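Local coordinates for major capsid protein P2 (Pseudoalteromonas phage pm2, PDB 2VVF) that builds the capsid shell of this lipid-containing marine bacteriophage as a homotrimer of double jelly-roll subunits, at residues 174-179 against 257-262; 158-163 against 243-248; 31-36 against 132-137. One frame throughout, in Å; residues are numbered along the deposited sequence.

Contact 1. Residues 174-179 against 257-262; sequences AIHIKA and IVEYMG
H176 NE2 donates to E259 OE2 over 2.7 Å, an almost straight bond (175° at the hydrogen) that joins two neighbouring strands by their side chains. The carboxylate oxygen lies practically in the plane of the imidazole ring, at its edge, and takes the hydrogen on its anti side; ring and carboxylate planes are 25° apart. E259 gets there with an extended chain beyond CG, while H176 has CG anti to its carbonyl carbon (chi1 -48°), which starts the ring off beside the backbone N. The other ring nitrogen, ND1, is hydrogen-bonded to T220 OG1, so both nitrogens are engaged and the ring's flip is fixed. The carboxylate fixes a proton on NE2 and may raise the imidazole's affinity for a second one; E259 OE1 has a long, weak ion pair with R87.

Beneath the side chains runs an antiparallel ladder. H176 and I257 are a hydrogen-bonded pair, H176 N reaching I257 O at 2.7 Å and I257 N returning to H176 O at 2.8 Å; E259 N adds a bond of 3.0 Å to A174 O. On the face with the histidine, I257 CB lies 3.9 Å from H176 CB, and I257 CG2 comes up to ring atom CD2. K178 runs its CE past I257 CG1 at 4.3 Å before its NZ forms a salt bridge with D64. I175 and V258 turn to the opposite face, where I175 CG1 meets V258 CG1 at 4.4 Å.

The pair lies inside a sheet of the C-terminal jelly roll: strand 143-154 flanks strand 252-263, and strand 218-222 pairs with the far edge of strand 171-178. The histidine face looks towards the N-terminal jelly roll, which supplies D64 from helix 63-71, while I175 packs on I256 and F223.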
# COMPACT_ATOMS: atom_id res chain seq x y z
N ALA A 174 -19.95 -5.73 3.63
CA ALA A 174 -20.36 -5.37 2.29
C ALA A 174 -21.55 -6.18 1.80
O ALA A 174 -21.89 -7.22 2.36
CB ALA A 174 -19.20 -5.51 1.32
N ILE A 175 -22.18 -5.69 0.73
CA ILE A 175 -23.31 -6.36 0.11
C ILE A 175 -23.08 -6.37 -1.39
O ILE A 175 -22.81 -5.33 -1.99
CB ILE A 175 -24.64 -5.68 0.46
CG1 ILE A 175 -24.90 -5.73 1.97
CG2 ILE A 175 -25.79 -6.32 -0.30
CD1 ILE A 175 -25.94 -4.74 2.45
N HIS A 176 -23.13 -7.55 -2.00
CA HIS A 176 -22.90 -7.67 -3.43
C HIS A 176 -24.15 -8.14 -4.16
O HIS A 176 -24.61 -9.27 -3.96
CB HIS A 176 -21.74 -8.62 -3.72
CG HIS A 176 -20.52 -8.35 -2.89
ND1 HIS A 176 -19.55 -7.45 -3.26
CD2 HIS A 176 -20.12 -8.86 -1.70
CE1 HIS A 176 -18.60 -7.41 -2.34
NE2 HIS A 176 -18.93 -8.26 -1.38
N ILE A 177 -24.70 -7.28 -5.01
CA ILE A 177 -25.88 -7.61 -5.79
C ILE A 177 -25.46 -8.16 -7.14
O ILE A 177 -24.95 -7.43 -7.99
CB ILE A 177 -26.81 -6.40 -5.94
CG1 ILE A 177 -27.29 -5.92 -4.57
CG2 ILE A 177 -27.99 -6.75 -6.84
CD1 ILE A 177 -27.41 -4.42 -4.46
N LYS A 178 -25.65 -9.46 -7.34
CA LYS A 178 -25.27 -10.11 -8.58
C LYS A 178 -26.43 -10.14 -9.57
O LYS A 178 -27.28 -11.04 -9.53
CB LYS A 178 -24.76 -11.53 -8.32
CG LYS A 178 -23.52 -11.59 -7.44
CD LYS A 178 -22.56 -12.65 -7.93
CE LYS A 178 -22.85 -14.00 -7.30
NZ LYS A 178 -22.02 -15.08 -7.88
N ALA A 179 -26.46 -9.15 -10.45
CA ALA A 179 -27.50 -9.03 -11.47
C ALA A 179 -26.92 -8.26 -12.65
O ALA A 179 -26.01 -7.45 -12.48
CB ALA A 179 -28.71 -8.31 -10.91
N ILE A 257 -25.11 -11.28 -2.06
CA ILE A 257 -24.04 -11.75 -1.18
C ILE A 257 -23.86 -10.77 -0.03
O ILE A 257 -23.62 -9.58 -0.26
CB ILE A 257 -22.72 -11.94 -1.94
CG1 ILE A 257 -22.95 -12.79 -3.19
CG2 ILE A 257 -21.67 -12.59 -1.04
CD1 ILE A 257 -23.57 -14.13 -2.91
N VAL A 258 -23.98 -11.26 1.20
CA VAL A 258 -23.81 -10.41 2.37
C VAL A 258 -22.64 -10.90 3.21
O VAL A 258 -22.65 -12.02 3.71
CB VAL A 258 -25.09 -10.32 3.20
CG1 VAL A 258 -24.91 -9.36 4.37
CG2 VAL A 258 -26.27 -9.91 2.33
N GLU A 259 -21.63 -10.05 3.36
CA GLU A 259 -20.45 -10.39 4.16
C GLU A 259 -20.66 -9.93 5.59
O GLU A 259 -20.45 -8.76 5.92
CB GLU A 259 -19.20 -9.73 3.57
CG GLU A 259 -18.77 -10.30 2.24
CD GLU A 259 -17.46 -9.70 1.74
OE1 GLU A 259 -16.40 -10.05 2.30
OE2 GLU A 259 -17.50 -8.87 0.81
N TYR A 260 -21.09 -10.85 6.44
CA TYR A 260 -21.32 -10.55 7.85
C TYR A 260 -20.01 -10.67 8.63
O TYR A 260 -19.04 -11.24 8.13
CB TYR A 260 -22.37 -11.49 8.44
CG TYR A 260 -23.78 -11.24 7.96
CD1 TYR A 260 -24.57 -10.27 8.55
CD2 TYR A 260 -24.32 -12.00 6.92
CE1 TYR A 260 -25.87 -10.05 8.11
CE2 TYR A 260 -25.61 -11.78 6.48
CZ TYR A 260 -26.38 -10.81 7.08
OH TYR A 260 -27.66 -10.59 6.64
N MET A 261 -20.01 -10.15 9.85
CA MET A 261 -18.84 -10.21 10.71
C MET A 261 -19.29 -10.26 12.17
O MET A 261 -20.27 -9.62 12.55
CB MET A 261 -17.96 -8.98 10.51
CG MET A 261 -17.20 -8.95 9.20
SD MET A 261 -16.23 -7.43 9.03
CE MET A 261 -17.40 -6.21 9.60
N GLY A 262 -18.56 -11.00 12.99
CA GLY A 262 -18.88 -11.11 14.40
C GLY A 262 -18.05 -12.21 15.06
O GLY A 262 -17.40 -12.99 14.38

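Contact 2. Residues 158-163 against 243-248; sequences TTEIAD and RLKIDS
R243 lays one face of its guanidinium over A162 CB, 3.7 Å from CZ, at the start of an antiparallel pair on the edge of a four-stranded jelly-roll sheet. Its chain bends at chi3 (-41°), setting NE off the line of the extended part. NH1 forms a salt bridge with E160 OE1, although the modelled place of that oxygen is uncertain; NH2 has a second acidic partner, D241. L244 comes next. Its carbonyl O accepts from I161 N at 2.8 Å, while the return bond from L244 N to I161 O is weak. I161 CB and L244 CB are 4.3 Å apart on the buried face, where L244 also packs on V185 and F187.

K245 turns to the other face and lies beside E160, both side chains pointing the same way with K245 CG and E160 CG 3.8 Å apart. Its NZ stays 4.4 Å from E160 OE2, beyond a salt bridge, and is hydrogen-bonded instead to Q188 on the next strand. I246 and T159 form an antiparallel hydrogen-bonded pair: T159 N to I246 O is 2.7 Å, and I246 N binds T159 O in return. At D247 the side chains again lie side by side, with T158 OG1 donating to D247 OD1 at 2.8 Å from above the carboxylate, 48° out of its plane.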
# COMPACT_ATOMS: atom_id res chain seq x y z
N THR A 158 -38.24 -0.67 -9.92
CA THR A 158 -37.66 -0.59 -8.58
C THR A 158 -38.02 -1.76 -7.68
O THR A 158 -39.20 -2.04 -7.46
CB THR A 158 -38.04 0.74 -7.90
OG1 THR A 158 -37.53 1.84 -8.66
CG2 THR A 158 -37.48 0.79 -6.49
N THR A 159 -37.01 -2.40 -7.11
CA THR A 159 -37.21 -3.50 -6.18
C THR A 159 -36.64 -3.13 -4.82
O THR A 159 -35.61 -2.46 -4.74
CB THR A 159 -36.59 -4.81 -6.70
OG1 THR A 159 -36.85 -4.95 -8.10
CG2 THR A 159 -37.20 -6.00 -5.96
N GLU A 160 -37.30 -3.57 -3.76
CA GLU A 160 -36.84 -3.28 -2.41
C GLU A 160 -36.60 -4.57 -1.61
O GLU A 160 -37.45 -5.45 -1.57
CB GLU A 160 -37.85 -2.39 -1.68
CG GLU A 160 -37.99 -1.00 -2.27
CD GLU A 160 -38.73 -0.05 -1.36
OE1 GLU A 160 -38.74 -0.28 -0.13
OE2 GLU A 160 -39.32 0.93 -1.86
N ILE A 161 -35.43 -4.66 -0.99
CA ILE A 161 -35.06 -5.83 -0.20
C ILE A 161 -34.79 -5.42 1.25
O ILE A 161 -33.75 -4.86 1.56
CB ILE A 161 -33.85 -6.55 -0.81
CG1 ILE A 161 -34.17 -7.00 -2.24
CG2 ILE A 161 -33.44 -7.73 0.06
CD1 ILE A 161 -32.96 -7.04 -3.15
N ALA A 162 -35.75 -5.71 2.13
CA ALA A 162 -35.62 -5.34 3.53
C ALA A 162 -35.66 -6.54 4.48
O ALA A 162 -35.70 -6.36 5.70
CB ALA A 162 -36.70 -4.33 3.91
N ASP A 163 -35.66 -7.74 3.93
CA ASP A 163 -35.72 -8.95 4.75
C ASP A 163 -34.37 -9.63 4.97
O ASP A 163 -34.31 -10.84 5.19
CB ASP A 163 -36.74 -9.95 4.17
CG ASP A 163 -36.40 -10.39 2.76
OD1 ASP A 163 -35.60 -9.69 2.09
OD2 ASP A 163 -36.94 -11.42 2.32
N ARG A 243 -33.12 -1.41 4.70
CA ARG A 243 -33.66 -1.52 3.36
C ARG A 243 -32.71 -1.26 2.20
O ARG A 243 -31.77 -0.47 2.31
CB ARG A 243 -34.90 -0.63 3.23
CG ARG A 243 -35.57 -0.67 1.87
CD ARG A 243 -36.92 0.02 1.94
NE ARG A 243 -37.63 -0.30 3.17
CZ ARG A 243 -38.57 -1.24 3.26
NH1 ARG A 243 -38.92 -1.93 2.19
NH2 ARG A 243 -39.16 -1.48 4.43
N LEU A 244 -32.99 -1.90 1.08
CA LEU A 244 -32.20 -1.76 -0.14
C LEU A 244 -33.16 -1.47 -1.29
O LEU A 244 -34.08 -2.25 -1.54
CB LEU A 244 -31.44 -3.06 -0.42
CG LEU A 244 -30.04 -2.99 -1.01
CD1 LEU A 244 -29.10 -2.21 -0.11
CD2 LEU A 244 -29.50 -4.40 -1.24
N LYS A 245 -32.97 -0.34 -1.96
CA LYS A 245 -33.82 0.03 -3.09
C LYS A 245 -33.04 -0.13 -4.39
O LYS A 245 -32.15 0.66 -4.69
CB LYS A 245 -34.32 1.47 -2.94
CG LYS A 245 -35.32 1.67 -1.81
CD LYS A 245 -35.99 3.03 -1.89
CE LYS A 245 -37.18 3.12 -0.96
NZ LYS A 245 -36.96 4.13 0.12
N ILE A 246 -33.37 -1.17 -5.14
CA ILE A 246 -32.67 -1.47 -6.39
C ILE A 246 -33.42 -1.04 -7.64
O ILE A 246 -34.56 -1.47 -7.87
CB ILE A 246 -32.26 -2.95 -6.46
CG1 ILE A 246 -31.42 -3.33 -5.25
CG2 ILE A 246 -31.52 -3.23 -7.76
CD1 ILE A 246 -32.12 -4.26 -4.29
N ASP A 247 -32.77 -0.23 -8.46
CA ASP A 247 -33.35 0.22 -9.72
C ASP A 247 -32.76 -0.63 -10.85
O ASP A 247 -31.62 -0.42 -11.26
CB ASP A 247 -33.03 1.70 -9.96
CG ASP A 247 -34.04 2.63 -9.32
OD1 ASP A 247 -34.80 2.16 -8.44
OD2 ASP A 247 -34.07 3.82 -9.68
N SER A 248 -33.54 -1.60 -11.31
CA SER A 248 -33.08 -2.50 -12.37
C SER A 248 -33.70 -2.17 -13.72
O SER A 248 -34.61 -1.35 -13.82
CB SER A 248 -33.39 -3.95 -11.99
OG SER A 248 -32.65 -4.86 -12.79

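Contact 3. Residues 31-36 against 132-137; sequences VIDLRY and IAQKSV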
# COMPACT_ATOMS: atom_id res chain seq x y z
N VAL A 31 -4.38 -18.33 6.15
CA VAL A 31 -4.67 -18.51 4.73
C VAL A 31 -4.58 -19.97 4.33
O VAL A 31 -3.74 -20.72 4.85
CB VAL A 31 -3.75 -17.65 3.84
CG1 VAL A 31 -4.21 -17.71 2.39
CG2 VAL A 31 -3.70 -16.21 4.33
N ILE A 32 -5.45 -20.38 3.41
CA ILE A 32 -5.46 -21.74 2.91
C ILE A 32 -5.40 -21.70 1.38
O ILE A 32 -6.33 -21.23 0.73
CB ILE A 32 -6.68 -22.54 3.41
CG1 ILE A 32 -6.47 -22.95 4.87
CG2 ILE A 32 -6.91 -23.76 2.53
CD1 ILE A 32 -7.73 -23.41 5.57
N ASP A 33 -4.28 -22.16 0.82
CA ASP A 33 -4.09 -22.16 -0.62
C ASP A 33 -4.55 -23.47 -1.25
O ASP A 33 -3.96 -24.52 -1.01
CB ASP A 33 -2.63 -21.88 -0.97
CG ASP A 33 -2.08 -20.64 -0.27
OD1 ASP A 33 -2.78 -19.61 -0.26
OD2 ASP A 33 -0.96 -20.71 0.27
N LEU A 34 -5.61 -23.40 -2.05
CA LEU A 34 -6.15 -24.58 -2.70
C LEU A 34 -5.74 -24.66 -4.17
O LEU A 34 -6.14 -23.83 -4.98
CB LEU A 34 -7.67 -24.62 -2.58
CG LEU A 34 -8.38 -25.77 -3.30
CD1 LEU A 34 -8.04 -27.10 -2.65
CD2 LEU A 34 -9.89 -25.54 -3.32
N ARG A 35 -4.94 -25.67 -4.50
CA ARG A 35 -4.48 -25.88 -5.86
C ARG A 35 -5.46 -26.81 -6.58
O ARG A 35 -5.87 -27.83 -6.02
CB ARG A 35 -3.07 -26.48 -5.87
CG ARG A 35 -2.45 -26.61 -7.25
CD ARG A 35 -1.00 -27.04 -7.17
NE ARG A 35 -0.11 -25.93 -6.84
CZ ARG A 35 0.15 -24.91 -7.65
NH1 ARG A 35 -0.42 -24.85 -8.85
NH2 ARG A 35 0.97 -23.95 -7.27
N TYR A 36 -5.84 -26.45 -7.80
CA TYR A 36 -6.79 -27.25 -8.56
C TYR A 36 -6.35 -27.43 -10.01
O TYR A 36 -5.68 -26.57 -10.59
CB TYR A 36 -8.18 -26.60 -8.53
CG TYR A 36 -8.22 -25.23 -9.17
CD1 TYR A 36 -8.03 -24.08 -8.41
CD2 TYR A 36 -8.42 -25.09 -10.54
CE1 TYR A 36 -8.06 -22.82 -9.00
CE2 TYR A 36 -8.44 -23.83 -11.13
CZ TYR A 36 -8.26 -22.71 -10.36
OH TYR A 36 -8.29 -21.46 -10.95
N ILE A 132 -2.54 -26.16 0.97
CA ILE A 132 -1.41 -25.75 1.80
C ILE A 132 -1.95 -24.77 2.83
O ILE A 132 -2.80 -23.94 2.53
CB ILE A 132 -0.29 -25.11 0.95
CG1 ILE A 132 0.52 -26.19 0.24
CG2 ILE A 132 0.61 -24.24 1.82
CD1 ILE A 132 1.49 -25.65 -0.80
N ALA A 133 -1.46 -24.87 4.07
CA ALA A 133 -1.93 -24.00 5.13
C ALA A 133 -0.86 -23.07 5.70
O ALA A 133 0.24 -23.50 6.05
CB ALA A 133 -2.56 -24.81 6.24
N GLN A 134 -1.21 -21.79 5.80
CA GLN A 134 -0.33 -20.79 6.40
C GLN A 134 -0.91 -20.57 7.79
O GLN A 134 -1.91 -19.87 7.95
CB GLN A 134 -0.36 -19.49 5.60
CG GLN A 134 -0.02 -19.65 4.13
CD GLN A 134 0.03 -18.33 3.40
OE1 GLN A 134 0.37 -17.30 3.98
NE2 GLN A 134 -0.34 -18.34 2.13
N LYS A 135 -0.33 -21.23 8.78
CA LYS A 135 -0.85 -21.16 10.14
C LYS A 135 -0.02 -20.33 11.11
O LYS A 135 1.11 -19.94 10.82
CB LYS A 135 -1.07 -22.56 10.70
CG LYS A 135 -1.44 -23.60 9.65
CD LYS A 135 -1.28 -25.01 10.20
CE LYS A 135 -1.88 -25.15 11.58
NZ LYS A 135 -1.72 -26.52 12.14
N SER A 136 -0.60 -20.09 12.28
CA SER A 136 0.04 -19.34 13.35
C SER A 136 -0.47 -19.89 14.67
O SER A 136 -1.31 -20.79 14.69
CB SER A 136 -0.27 -17.85 13.23
OG SER A 136 -1.63 -17.57 13.53
N VAL A 137 0.03 -19.36 15.78
CA VAL A 137 -0.38 -19.83 17.10
C VAL A 137 -1.90 -19.91 17.26
O VAL A 137 -2.64 -19.08 16.73
CB VAL A 137 0.28 -19.02 18.24
CG1 VAL A 137 -0.50 -17.74 18.50
CG2 VAL A 137 0.39 -19.87 19.50
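D33 and Q134 both set CG anti to their own carbonyl carbon (chi1 -51° and -55°), and Q134 then runs on extended, which puts its CD beside V31 CB, 3.9 Å away, and its NE2 is turned back to D33. The two side chains cross at about a right angle, and Q134 NE2 donates to D33 OD2 at 3.1 Å. OD2 accepts on its syn lone pair and sits near the amide plane, although carboxylate and amide are turned 54° apart.

The backbones form an antiparallel ladder. Q134 N binds V31 O at 2.9 Å; the bond back from V31 N to Q134 O is long and weak. D33 and I132 exchange two bonds of 2.9 Å, D33 N to I132 O and I132 N to D33 O.

Strand 3-6 flanks strand 128-136 and strand 80-84 flanks strand 28-37, inside a sheet of the N-terminal jelly roll. I32 packs on F83 and F85. D33 OD1 is hydrogen-bonded to S82 OG of strand 80-84 and to Q209 of a neighbouring subunit; Q134 bonds to Q209 and, through OE1, to Y210 OH of the same neighbour, whose helix 200-209 packs over this face at a trimer interface.

Contact 3 closes first along the chain, in the N-terminal jelly roll; contacts 1 and 2 follow in the C-terminal one, their segments alternating. Contacts 1 and 2 lie on different sheets with centres about 14 Å apart, and they meet through the hydrophobic filling between them: I177 CD1 is 3.8 Å from L244 CD2. Contacts 1 and 3 are about 24 Å apart between centres and do not touch, yet they join matching strands of sheets with the same pairing pattern, as expected of a double jelly roll. Contacts 2 and 3, about 38 Å apart between centres, lie on opposite sides of the chain's centre; of the three, contact 3 alone meets another subunit.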